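Local coordinates for protein A-adding tRNA nucleotidyltransferase (Aquifex aeolicus, PDB 4WBY) that adds the terminal adenosine to the 3' CC end of tRNA, using ATP and a magnesium cofactor, to complete the CCA terminus, at residues 272-276 and 294-300; 279-284 and 304-309. All blocks are in the same frame, centred on the assembly; numbering follows the deposited sequence.

Interaction 1 of 2, residues 272-276 and 294-300; sequences WLYLL and MSAPSWV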
ATOM      1  N   TRP A 272      -7.005   6.282   1.529  1.00 17.23           N
ATOM      2  CA  TRP A 272      -8.435   6.178   1.264  1.00 17.83           C
ATOM      3  C   TRP A 272      -9.051   7.525   0.889  1.00 19.94           C
ATOM      4  O   TRP A 272     -10.025   7.570   0.142  1.00 20.23           O
ATOM      5  CB  TRP A 272      -9.169   5.603   2.477  1.00 17.71           C
ATOM      6  CG  TRP A 272      -8.849   4.174   2.746  1.00 16.53           C
ATOM      7  CD1 TRP A 272      -8.029   3.690   3.719  1.00 16.41           C
ATOM      8  CD2 TRP A 272      -9.336   3.034   2.023  1.00 16.50           C
ATOM      9  NE1 TRP A 272      -7.983   2.321   3.658  1.00 17.86           N
ATOM     10  CE2 TRP A 272      -8.776   1.891   2.624  1.00 16.02           C
ATOM     11  CE3 TRP A 272     -10.199   2.871   0.933  1.00 17.73           C
ATOM     12  CZ2 TRP A 272      -9.040   0.598   2.168  1.00 17.64           C
ATOM     13  CZ3 TRP A 272     -10.466   1.586   0.480  1.00 17.38           C
ATOM     14  CH2 TRP A 272      -9.891   0.463   1.101  1.00 18.06           C
ATOM     15  N   LEU A 273      -8.483   8.617   1.395  1.00 19.79           N
ATOM     16  CA  LEU A 273      -8.978   9.948   1.041  1.00 20.62           C
ATOM     17  C   LEU A 273      -8.771  10.260  -0.438  1.00 21.71           C
ATOM     18  O   LEU A 273      -9.625  10.876  -1.070  1.00 20.98           O
ATOM     19  CB  LEU A 273      -8.296  11.025   1.881  1.00 23.79           C
ATOM     20  CG  LEU A 273      -8.505  10.968   3.391  1.00 27.65           C
ATOM     21  CD1 LEU A 273      -7.826  12.160   4.055  1.00 31.20           C
ATOM     22  CD2 LEU A 273      -9.979  10.945   3.717  1.00 30.29           C
ATOM     23  N   TYR A 274      -7.630   9.857  -0.984  1.00 22.56           N
ATOM     24  CA  TYR A 274      -7.399  10.008  -2.411  1.00 22.87           C
ATOM     25  C   TYR A 274      -8.438   9.224  -3.186  1.00 22.52           C
ATOM     26  O   TYR A 274      -8.971   9.704  -4.181  1.00 23.71           O
ATOM     27  CB  TYR A 274      -6.005   9.527  -2.803  1.00 23.20           C
ATOM     28  CG  TYR A 274      -4.874  10.403  -2.325  1.00 25.08           C
ATOM     29  CD1 TYR A 274      -4.461  11.505  -3.066  1.00 28.24           C
ATOM     30  CD2 TYR A 274      -4.206  10.119  -1.143  1.00 26.65           C
ATOM     31  CE1 TYR A 274      -3.418  12.301  -2.635  1.00 29.51           C
ATOM     32  CE2 TYR A 274      -3.165  10.906  -0.705  1.00 27.74           C
ATOM     33  CZ  TYR A 274      -2.773  11.994  -1.454  1.00 29.10           C
ATOM     34  OH  TYR A 274      -1.733  12.773  -1.017  1.00 30.75           O
ATOM     35  N   LEU A 275      -8.715   8.008  -2.724  1.00 22.37           N
ATOM     36  CA  LEU A 275      -9.700   7.163  -3.380  1.00 22.19           C
ATOM     37  C   LEU A 275     -11.089   7.812  -3.365  1.00 18.72           C
ATOM     38  O   LEU A 275     -11.800   7.792  -4.368  1.00 21.41           O
ATOM     39  CB  LEU A 275      -9.745   5.792  -2.715  1.00 23.27           C
ATOM     40  CG  LEU A 275     -10.503   4.741  -3.516  1.00 25.59           C
ATOM     41  CD1 LEU A 275      -9.701   4.342  -4.748  1.00 32.56           C
ATOM     42  CD2 LEU A 275     -10.789   3.541  -2.633  1.00 26.05           C
ATOM     43  N   LEU A 276     -11.469   8.378  -2.225  1.00 19.28           N
ATOM     44  CA  LEU A 276     -12.758   9.061  -2.126  1.00 18.45           C
ATOM     45  C   LEU A 276     -12.869  10.220  -3.109  1.00 21.95           C
ATOM     46  O   LEU A 276     -13.909  10.402  -3.737  1.00 23.71           O
ATOM     47  CB  LEU A 276     -12.997   9.588  -0.710  1.00 19.76           C
ATOM     48  CG  LEU A 276     -13.189   8.511   0.358  1.00 21.37           C
ATOM     49  CD1 LEU A 276     -13.475   9.144   1.711  1.00 25.92           C
ATOM     50  CD2 LEU A 276     -14.316   7.558  -0.024  1.00 27.67           C
ATOM     51  N   MET A 294     -13.852  -3.078  -2.084  1.00 23.80           N
ATOM     52  CA  MET A 294     -12.521  -2.789  -1.568  1.00 22.14           C
ATOM     53  C   MET A 294     -12.364  -3.146  -0.085  1.00 22.64           C
ATOM     54  O   MET A 294     -11.283  -2.974   0.473  1.00 21.82           O
ATOM     55  CB  MET A 294     -12.201  -1.300  -1.759  1.00 21.22           C
ATOM     56  CG  MET A 294     -11.995  -0.869  -3.219  1.00 22.67           C
ATOM     57  SD  MET A 294     -10.374  -1.334  -3.853  1.00 23.21           S
ATOM     58  CE  MET A 294      -9.359  -0.132  -2.999  1.00 23.01           C
ATOM     59  N   SER A 295     -13.438  -3.627   0.545  1.00 22.37           N
ATOM     60  CA  SER A 295     -13.460  -3.856   1.992  1.00 24.68           C
ATOM     61  C   SER A 295     -12.975  -2.617   2.745  1.00 22.37           C
ATOM     62  O   SER A 295     -12.205  -2.716   3.708  1.00 22.63           O
ATOM     63  CB  SER A 295     -12.609  -5.071   2.377  1.00 28.40           C
ATOM     64  OG  SER A 295     -13.111  -6.263   1.794  1.00 30.10           O
ATOM     65  N   ALA A 296     -13.421  -1.447   2.304  1.00 19.48           N
ATOM     66  CA  ALA A 296     -13.010  -0.203   2.942  1.00 17.61           C
ATOM     67  C   ALA A 296     -13.416  -0.169   4.413  1.00 17.12           C
ATOM     68  O   ALA A 296     -14.471  -0.689   4.786  1.00 18.90           O
ATOM     69  CB  ALA A 296     -13.595   0.995   2.202  1.00 18.95           C
ATOM     70  N   PRO A 297     -12.573   0.441   5.256  1.00 15.97           N
ATOM     71  CA  PRO A 297     -12.936   0.633   6.666  1.00 16.88           C
ATOM     72  C   PRO A 297     -14.254   1.377   6.829  1.00 15.88           C
ATOM     73  O   PRO A 297     -14.653   2.154   5.949  1.00 15.72           O
ATOM     74  CB  PRO A 297     -11.784   1.480   7.217  1.00 17.51           C
ATOM     75  CG  PRO A 297     -10.620   1.149   6.340  1.00 17.25           C
ATOM     76  CD  PRO A 297     -11.193   0.881   4.970  1.00 16.94           C
ATOM     77  N   SER A 298     -14.915   1.139   7.956  1.00 16.36           N
ATOM     78  CA  SER A 298     -16.145   1.828   8.293  1.00 15.58           C
ATOM     79  C   SER A 298     -16.016   3.337   8.145  1.00 14.85           C
ATOM     80  O   SER A 298     -16.896   3.979   7.574  1.00 16.93           O
ATOM     81  CB  SER A 298     -16.563   1.482   9.717  1.00 18.88           C
ATOM     82  OG  SER A 298     -17.530   2.405  10.177  1.00 20.61           O
ATOM     83  N   TRP A 299     -14.925   3.919   8.639  1.00 15.02           N
ATOM     84  CA  TRP A 299     -14.821   5.374   8.591  1.00 16.17           C
ATOM     85  C   TRP A 299     -14.789   5.874   7.154  1.00 15.69           C
ATOM     86  O   TRP A 299     -15.316   6.936   6.859  1.00 17.04           O
ATOM     87  CB  TRP A 299     -13.602   5.889   9.375  1.00 16.24           C
ATOM     88  CG  TRP A 299     -12.221   5.544   8.830  1.00 15.63           C
ATOM     89  CD1 TRP A 299     -11.409   4.523   9.252  1.00 17.15           C
ATOM     90  CD2 TRP A 299     -11.472   6.258   7.833  1.00 15.19           C
ATOM     91  NE1 TRP A 299     -10.217   4.549   8.567  1.00 18.07           N
ATOM     92  CE2 TRP A 299     -10.233   5.600   7.687  1.00 16.74           C
ATOM     93  CE3 TRP A 299     -11.737   7.377   7.036  1.00 17.32           C
ATOM     94  CZ2 TRP A 299      -9.260   6.028   6.778  1.00 18.38           C
ATOM     95  CZ3 TRP A 299     -10.763   7.803   6.137  1.00 20.44           C
ATOM     96  CH2 TRP A 299      -9.547   7.127   6.015  1.00 19.56           C
ATOM     97  N   VAL A 300     -14.192   5.094   6.259  1.00 15.09           N
ATOM     98  CA  VAL A 300     -14.140   5.464   4.849  1.00 15.01           C
ATOM     99  C   VAL A 300     -15.532   5.404   4.222  1.00 15.87           C
ATOM    100  O   VAL A 300     -15.947   6.317   3.497  1.00 17.44           O
ATOM    101  CB  VAL A 300     -13.184   4.548   4.067  1.00 15.79           C
ATOM    102  CG1 VAL A 300     -13.194   4.900   2.583  1.00 17.98           C
ATOM    103  CG2 VAL A 300     -11.771   4.634   4.644  1.00 16.16           C
TER
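The indole of W272 is covered on one face by V300 and P297: CG2 of V300 stands over the five-membered ring and CD of P297 over the six-membered ring, each 3.4 Å above the plane and offset toward the rim. Both are CH-pi contacts, and A296 adds an off-centre one through CA. At the edge of the indole, near its plane, lies the carbonyl O of M294, 3.8 Å from W272 CH2. The second indole, that of W299, stands almost upright to the first, with planes at 85°, and meets it obliquely. The two tryptophans share V300: its CG2 also sits 3.3 Å above the centre of the W299 ring, so this one methyl sits in the corner between the two indoles. W299 reaches that place with CG between its own backbone N and carbonyl carbon (chi1 67°), which brings the far end of the indole toward W272, CH2 lying 3.9 Å from W272 CB. L273 CD2 touches the W299 edge near its plane. The M294 chain is bent at chi2 and chi3, and its CE approaches L275 CD2 tip to tip at 4.0 Å, while the L276 side chain runs obliquely across that of V300, CD2 touching V300 CG1. No hydrogen bond crosses this apolar contact. A Schellman motif at S295 ends helix 284-293, and P297 is the N-cap of helix 298-309. The W272 indole lies against this interhelical turn, and L214 of helix 203-214 also touches W272, in the helical portion of this class II nucleotidyltransferase.

Interaction 2 of 2, residues 279-284 and 304-309; sequences ISNLDY and YKFMKF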
ATOM      1  N   ILE A 279     -13.354   8.844  -6.745  1.00 27.70           N
ATOM      2  CA  ILE A 279     -14.654   8.283  -7.096  1.00 28.85           C
ATOM      3  C   ILE A 279     -15.791   9.244  -6.773  1.00 29.70           C
ATOM      4  O   ILE A 279     -16.958   8.863  -6.781  1.00 30.91           O
ATOM      5  CB  ILE A 279     -14.898   6.933  -6.383  1.00 26.35           C
ATOM      6  CG1 ILE A 279     -14.967   7.125  -4.862  1.00 26.04           C
ATOM      7  CG2 ILE A 279     -13.811   5.920  -6.779  1.00 25.57           C
ATOM      8  CD1 ILE A 279     -15.477   5.917  -4.102  1.00 26.44           C
ATOM      9  N   SER A 280     -15.441  10.499  -6.516  1.00 29.10           N
ATOM     10  CA  SER A 280     -16.410  11.478  -6.040  1.00 31.85           C
ATOM     11  C   SER A 280     -17.434  11.885  -7.096  1.00 35.45           C
ATOM     12  O   SER A 280     -18.420  12.523  -6.761  1.00 36.69           O
ATOM     13  CB  SER A 280     -15.686  12.716  -5.509  1.00 32.97           C
ATOM     14  OG  SER A 280     -14.995  13.396  -6.542  1.00 37.26           O
ATOM     15  N   ASN A 281     -17.228  11.518  -8.357  1.00 35.39           N
ATOM     16  CA  ASN A 281     -18.225  11.852  -9.374  1.00 35.75           C
ATOM     17  C   ASN A 281     -19.093  10.664  -9.780  1.00 38.11           C
ATOM     18  O   ASN A 281     -20.016  10.807 -10.581  1.00 40.66           O
ATOM     19  CB  ASN A 281     -17.553  12.452 -10.607  1.00 37.21           C
ATOM     20  CG  ASN A 281     -17.088  13.870 -10.374  1.00 42.68           C
ATOM     21  OD1 ASN A 281     -17.724  14.628  -9.640  1.00 46.80           O
ATOM     22  ND2 ASN A 281     -15.977  14.240 -10.995  1.00 45.00           N
ATOM     23  N   LEU A 282     -18.792   9.491  -9.233  1.00 34.87           N
ATOM     24  CA  LEU A 282     -19.656   8.329  -9.402  1.00 35.42           C
ATOM     25  C   LEU A 282     -20.990   8.542  -8.699  1.00 39.21           C
ATOM     26  O   LEU A 282     -21.058   9.256  -7.699  1.00 41.08           O
ATOM     27  CB  LEU A 282     -19.006   7.069  -8.830  1.00 35.83           C
ATOM     28  CG  LEU A 282     -17.747   6.469  -9.444  1.00 35.33           C
ATOM     29  CD1 LEU A 282     -17.424   5.187  -8.702  1.00 32.75           C
ATOM     30  CD2 LEU A 282     -17.931   6.205 -10.926  1.00 37.08           C
ATOM     31  N   ASP A 283     -22.033   7.893  -9.208  1.00 40.64           N
ATOM     32  CA  ASP A 283     -23.306   7.803  -8.500  1.00 42.84           C
ATOM     33  C   ASP A 283     -23.067   7.125  -7.161  1.00 40.00           C
ATOM     34  O   ASP A 283     -22.180   6.278  -7.040  1.00 40.51           O
ATOM     35  CB  ASP A 283     -24.337   7.021  -9.309  1.00 45.56           C
ATOM     36  CG  ASP A 283     -24.737   7.731 -10.587  1.00 54.05           C
ATOM     37  OD1 ASP A 283     -24.891   8.971 -10.558  1.00 57.14           O
ATOM     38  OD2 ASP A 283     -24.894   7.052 -11.623  1.00 59.16           O
ATOM     39  N   TYR A 284     -23.852   7.497  -6.159  1.00 39.65           N
ATOM     40  CA  TYR A 284     -23.634   7.010  -4.802  1.00 38.04           C
ATOM     41  C   TYR A 284     -23.647   5.484  -4.702  1.00 37.25           C
ATOM     42  O   TYR A 284     -22.789   4.899  -4.044  1.00 34.40           O
ATOM     43  CB  TYR A 284     -24.684   7.605  -3.862  1.00 37.11           C
ATOM     44  CG  TYR A 284     -24.765   6.918  -2.521  1.00 37.43           C
ATOM     45  CD1 TYR A 284     -23.716   6.992  -1.612  1.00 37.30           C
ATOM     46  CD2 TYR A 284     -25.895   6.195  -2.164  1.00 37.56           C
ATOM     47  CE1 TYR A 284     -23.797   6.363  -0.380  1.00 38.49           C
ATOM     48  CE2 TYR A 284     -25.984   5.562  -0.943  1.00 38.58           C
ATOM     49  CZ  TYR A 284     -24.936   5.649  -0.054  1.00 38.67           C
ATOM     50  OH  TYR A 284     -25.037   5.014   1.163  1.00 37.77           O
ATOM     51  N   TYR A 304     -17.638   8.544   2.876  1.00 17.58           N
ATOM     52  CA  TYR A 304     -18.184   8.615   1.522  1.00 19.06           C
ATOM     53  C   TYR A 304     -19.684   8.939   1.508  1.00 20.48           C
ATOM     54  O   TYR A 304     -20.126   9.803   0.745  1.00 22.79           O
ATOM     55  CB  TYR A 304     -17.927   7.311   0.764  1.00 19.77           C
ATOM     56  CG  TYR A 304     -18.491   7.342  -0.638  1.00 21.76           C
ATOM     57  CD1 TYR A 304     -17.883   8.092  -1.639  1.00 23.51           C
ATOM     58  CD2 TYR A 304     -19.651   6.649  -0.951  1.00 23.96           C
ATOM     59  CE1 TYR A 304     -18.421   8.141  -2.920  1.00 24.57           C
ATOM     60  CE2 TYR A 304     -20.190   6.690  -2.215  1.00 27.83           C
ATOM     61  CZ  TYR A 304     -19.573   7.429  -3.196  1.00 27.20           C
ATOM     62  OH  TYR A 304     -20.139   7.463  -4.452  1.00 30.54           O
ATOM     63  N   LYS A 305     -20.464   8.270   2.352  1.00 22.09           N
ATOM     64  CA  LYS A 305     -21.895   8.544   2.421  1.00 21.65           C
ATOM     65  C   LYS A 305     -22.112  10.000   2.813  1.00 21.04           C
ATOM     66  O   LYS A 305     -22.970  10.695   2.243  1.00 23.63           O
ATOM     67  CB  LYS A 305     -22.577   7.599   3.415  1.00 22.45           C
ATOM     68  CG  LYS A 305     -24.103   7.759   3.509  1.00 29.16           C
ATOM     69  CD  LYS A 305     -24.661   6.754   4.502  1.00 34.45           C
ATOM     70  CE  LYS A 305     -26.174   6.745   4.524  1.00 43.04           C
ATOM     71  NZ  LYS A 305     -26.668   5.722   5.487  1.00 47.56           N
ATOM     72  N   PHE A 306     -21.315  10.473   3.765  1.00 21.15           N
ATOM     73  CA  PHE A 306     -21.397  11.852   4.229  1.00 22.51           C
ATOM     74  C   PHE A 306     -21.050  12.826   3.106  1.00 24.13           C
ATOM     75  O   PHE A 306     -21.733  13.836   2.913  1.00 24.85           O
ATOM     76  CB  PHE A 306     -20.470  12.071   5.433  1.00 22.60           C
ATOM     77  CG  PHE A 306     -20.721  13.365   6.156  1.00 22.96           C
ATOM     78  CD1 PHE A 306     -20.111  14.543   5.746  1.00 24.99           C
ATOM     79  CD2 PHE A 306     -21.588  13.403   7.234  1.00 25.29           C
ATOM     80  CE1 PHE A 306     -20.363  15.741   6.408  1.00 27.56           C
ATOM     81  CE2 PHE A 306     -21.837  14.593   7.914  1.00 27.75           C
ATOM     82  CZ  PHE A 306     -21.225  15.768   7.499  1.00 26.71           C
ATOM     83  N   MET A 307     -19.989  12.514   2.375  1.00 23.10           N
ATOM     84  CA  MET A 307     -19.548  13.302   1.232  1.00 25.85           C
ATOM     85  C   MET A 307     -20.699  13.466   0.241  1.00 26.61           C
ATOM     86  O   MET A 307     -20.943  14.566  -0.263  1.00 29.45           O
ATOM     87  CB  MET A 307     -18.319  12.638   0.561  1.00 26.69           C
ATOM     88  CG  MET A 307     -17.592  13.538  -0.434  1.00 30.81           C
ATOM     89  SD  MET A 307     -16.118  12.808  -1.171  1.00 36.50           S
ATOM     90  CE  MET A 307     -16.854  11.597  -2.263  1.00 35.88           C
ATOM     91  N   LYS A 308     -21.421  12.384  -0.029  1.00 23.35           N
ATOM     92  CA  LYS A 308     -22.462  12.434  -1.055  1.00 25.46           C
ATOM     93  C   LYS A 308     -23.741  13.130  -0.573  1.00 23.83           C
ATOM     94  O   LYS A 308     -24.308  13.949  -1.302  1.00 29.33           O
ATOM     95  CB  LYS A 308     -22.789  11.027  -1.561  1.00 27.64           C
ATOM     96  CG  LYS A 308     -21.598  10.291  -2.165  1.00 28.75           C
ATOM     97  CD  LYS A 308     -20.946  11.067  -3.290  1.00 32.61           C
ATOM     98  CE  LYS A 308     -21.821  11.057  -4.529  1.00 35.73           C
ATOM     99  NZ  LYS A 308     -21.121  11.647  -5.698  1.00 40.21           N
ATOM    100  N   PHE A 309     -24.190  12.821   0.642  1.00 21.97           N
ATOM    101  CA  PHE A 309     -25.485  13.303   1.135  1.00 22.60           C
ATOM    102  C   PHE A 309     -25.447  14.596   1.934  1.00 22.48           C
ATOM    103  O   PHE A 309     -26.356  15.436   1.818  1.00 25.11           O
ATOM    104  CB  PHE A 309     -26.128  12.228   2.007  1.00 23.30           C
ATOM    105  CG  PHE A 309     -26.754  11.118   1.233  1.00 26.09           C
ATOM    106  CD1 PHE A 309     -25.998  10.035   0.813  1.00 25.41           C
ATOM    107  CD2 PHE A 309     -28.108  11.153   0.928  1.00 25.53           C
ATOM    108  CE1 PHE A 309     -26.578   9.004   0.095  1.00 27.97           C
ATOM    109  CE2 PHE A 309     -28.692  10.139   0.204  1.00 29.05           C
ATOM    110  CZ  PHE A 309     -27.929   9.056  -0.209  1.00 27.73           C
TER
HETATM  111  O   HOH W   1     -19.367   9.438  -5.892  1.00 32.08           O
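Y284 and K308 mark the closest backbone approach, their CA atoms 6.7 Å apart, where the type I turn from I279 to L282 and the start of the next helix lie against the end of helix 298-309. The chain of K308, bent at chi2 and chi3, turns its ammonium into the turn: NZ bonds to L282 O at 3.1 Å, nearly along the C=O axis, and to S280 O at 3.0 Å from well above the carbonyl plane. A water completes the network, accepting from K308 NZ and Y304 OH and donating to I279 O and L282 O. A lysine thus ties together the carbonyls of a turn joining two helices, 271-278 and 284-293, in the helical portion of the enzyme. D283, at the N-cap position of the second helix, makes no cap with its side chain but forms a salt bridge with R286. The Y284 side chain packs on helix 298-309 as a knob in a hole formed by Y304, K305, K308 and F309. F309 meets it edge-to-face, planes at 88°, with CE1 3.5 Å above the ring centre; Y304 meets it rim to rim. With an alanine at Y284, a gap is likely to open among these four side chains and the F309 edge to lose its aromatic face. M307, bent at chi3, sets CE 3.6 Å from S280 CB, while S280 OG bonds to I277 O.

Overall arrangement
Interactions 1 and 2 lie side by side, their centres 12 Å apart, and both use helix 298-309: the first its beginning, the second its later turns. Their segments alternate along the chain, 272-276, 279-284, 294-300 and 304-309, as helix 271-278 turns into helix 284-293 and a second turn leads to helix 298-309. The two contacts meet at L276, whose CD2 packs 3.7 Å from Y304 CB. Together they set helix 271-278 and the loop after it along helix 298-309. Interaction 1 is buried, the M294 side chain about 9 Å from that of the ATP-binding L168, whereas interaction 2 is partly buried and away from the ATP and magnesium sites.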